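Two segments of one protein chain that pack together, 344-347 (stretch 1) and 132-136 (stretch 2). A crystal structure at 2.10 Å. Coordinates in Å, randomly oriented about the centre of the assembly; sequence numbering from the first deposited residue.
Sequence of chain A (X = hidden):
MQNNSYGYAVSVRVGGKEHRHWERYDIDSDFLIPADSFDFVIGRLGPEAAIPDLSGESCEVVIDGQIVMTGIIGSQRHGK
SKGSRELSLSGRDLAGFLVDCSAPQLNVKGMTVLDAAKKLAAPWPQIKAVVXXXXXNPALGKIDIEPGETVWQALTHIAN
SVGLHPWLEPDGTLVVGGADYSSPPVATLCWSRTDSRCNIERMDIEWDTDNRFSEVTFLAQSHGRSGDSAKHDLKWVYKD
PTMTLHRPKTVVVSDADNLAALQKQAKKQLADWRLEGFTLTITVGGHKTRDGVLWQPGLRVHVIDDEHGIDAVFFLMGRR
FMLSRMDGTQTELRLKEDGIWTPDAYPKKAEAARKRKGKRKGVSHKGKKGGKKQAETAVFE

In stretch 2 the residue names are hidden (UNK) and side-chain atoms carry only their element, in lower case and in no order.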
# COMPACT_ATOMS: atom_id res chain seq x y z
N ASP A 344 -39.06 30.15 -4.11
CA ASP A 344 -40.49 30.40 -4.21
C ASP A 344 -41.35 29.41 -3.43
O ASP A 344 -42.51 29.71 -3.13
CB ASP A 344 -40.93 30.41 -5.67
CG ASP A 344 -40.12 31.38 -6.52
OD1 ASP A 344 -39.62 32.39 -5.93
OD2 ASP A 344 -40.00 31.14 -7.76
N ALA A 345 -40.80 28.24 -3.09
CA ALA A 345 -41.65 27.18 -2.56
C ALA A 345 -42.37 27.62 -1.29
O ALA A 345 -43.53 27.29 -1.07
CB ALA A 345 -40.85 25.86 -2.32
N TYR A 346 -41.66 28.36 -0.45
CA TYR A 346 -42.24 28.89 0.79
C TYR A 346 -41.72 30.31 0.99
O TYR A 346 -40.80 30.50 1.76
CB TYR A 346 -41.84 28.04 2.01
CG TYR A 346 -42.31 26.61 2.02
CD1 TYR A 346 -41.55 25.61 1.41
CD2 TYR A 346 -43.48 26.25 2.68
CE1 TYR A 346 -41.96 24.27 1.44
CE2 TYR A 346 -43.91 24.91 2.71
CZ TYR A 346 -43.14 23.93 2.09
OH TYR A 346 -43.53 22.61 2.12
N PRO A 347 -42.29 31.31 0.30
CA PRO A 347 -41.73 32.67 0.48
C PRO A 347 -41.76 33.14 1.96
O PRO A 347 -42.70 32.80 2.70
CB PRO A 347 -42.63 33.55 -0.42
CG PRO A 347 -43.23 32.59 -1.45
CD PRO A 347 -43.42 31.29 -0.65
N UNK A 132 -47.33 17.86 -2.23
CA UNK A 132 -46.77 19.13 -2.70
C UNK A 132 -46.09 19.70 -1.47
O UNK A 132 -46.66 19.73 -0.37
c UNK A 132 -48.63 22.43 -3.97
c UNK A 132 -46.79 21.36 -5.29
c UNK A 132 -47.83 20.07 -3.33
c UNK A 132 -47.42 21.45 -3.92
N UNK A 133 -44.84 20.08 -1.65
CA UNK A 133 -44.04 20.61 -0.54
C UNK A 133 -43.78 22.09 -0.87
O UNK A 133 -42.65 22.53 -1.14
c UNK A 133 -42.77 19.75 -0.38
n UNK A 133 -42.12 16.96 2.98
c UNK A 133 -42.53 19.22 1.01
c UNK A 133 -43.36 17.79 2.85
c UNK A 133 -43.57 18.21 1.42
N UNK A 134 -44.88 22.85 -0.86
CA UNK A 134 -44.88 24.24 -1.32
C UNK A 134 -46.13 24.98 -0.79
O UNK A 134 -47.13 24.36 -0.42
c UNK A 134 -44.79 24.29 -2.84
N UNK A 135 -46.06 26.31 -0.71
CA UNK A 135 -47.15 27.09 -0.16
C UNK A 135 -48.36 27.03 -1.10
O UNK A 135 -49.52 26.85 -0.67
c UNK A 135 -46.49 28.92 2.59
c UNK A 135 -45.77 28.81 1.23
o UNK A 135 -47.52 29.62 2.65
o UNK A 135 -45.99 28.31 3.59
c UNK A 135 -46.73 28.55 0.03
N UNK A 136 -48.06 27.17 -2.39
CA UNK A 136 -49.04 27.30 -3.42
C UNK A 136 -48.90 26.22 -4.46
O UNK A 136 -47.83 25.67 -4.68
o UNK A 136 -50.30 29.99 -2.51
c UNK A 136 -48.89 28.69 -4.00
c UNK A 136 -49.15 29.78 -2.94
n UNK A 136 -48.07 30.45 -2.49
O HOH W 1 -45.51 27.82 -3.42

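Position 132 carries four side-chain carbons and no heteroatom. The second carbon from the backbone lies within bonding distance of two terminal carbons, so the chain forks there, one bond beyond CB. None of these atoms touches stretch 1. The fork identifies leucine, L132. With chi1 near 180° (t) and chi2 at 78° (p), its nearest side-chain atom, CG of L132, is 7.3 Å from OH of Y346.

Position 133 has four carbons in an unbranched row that ends in a nitrogen, and its backbone C lies 3.0 Å from OH of Y346. The row is the pattern of lysine: K133. Its CA-to-CB bond points sideways and the end of the chain leads away, to a hydrogen bond that NZ makes elsewhere in the structure. What faces stretch 1 is the backbone and the start of the side chain: OH of Y346 is 3.7 Å from CG of K133. OH of Y346 is also 3.4 Å from O of K133, but the angle is too poor for a hydrogen bond.

Position 134 has a single side-chain carbon. Its CA-to-CB bond points away overall, yet its CB is still 4.3 Å from CB of A345. One carbon means alanine, A134. The CA of A134 makes two contacts of its own: it sits 4.1 Å from the centroid of the Y346 ring and 22° off the ring normal, a CH-pi contact over the face, and it lies 3.3 Å from O of A345, with an angle of 125° at the hydrogen, a CA-H...O contact.

Position 135 shows three carbons in a row, the third bearing two oxygens, one of them 3.4 Å from CD2 of Y346. This is a carboxylate on a two-carbon arm, hence glutamate, E135. The approaching oxygen is OE2, and CG of E135 meets CD of P347 at 3.9 Å.

Position 136 has two carbons, the second carrying one oxygen and one nitrogen, with no direct contact to stretch 1. This is the amide of asparagine: N136. Its side chain comes nearest through ND2 of N136, 5.1 Å from CD of P347, but its backbone N donates to water 1 at 2.8 Å.

The contact turns on O of A345. It accepts a hydrogen bond from N of E135 at 2.7 Å, with an N-H...O angle of 158°, and another from water 1, whose oxygen is 3.1 Å from O of A345, so that the water bridges to N136. Beside this polar anchor, the Y346 ring lies with one face against the backbone at A134 and E135. Together the two stretches bury 285 Å², with Y346 contributing the largest share.

Stretch 2 (132-136) LKAEN
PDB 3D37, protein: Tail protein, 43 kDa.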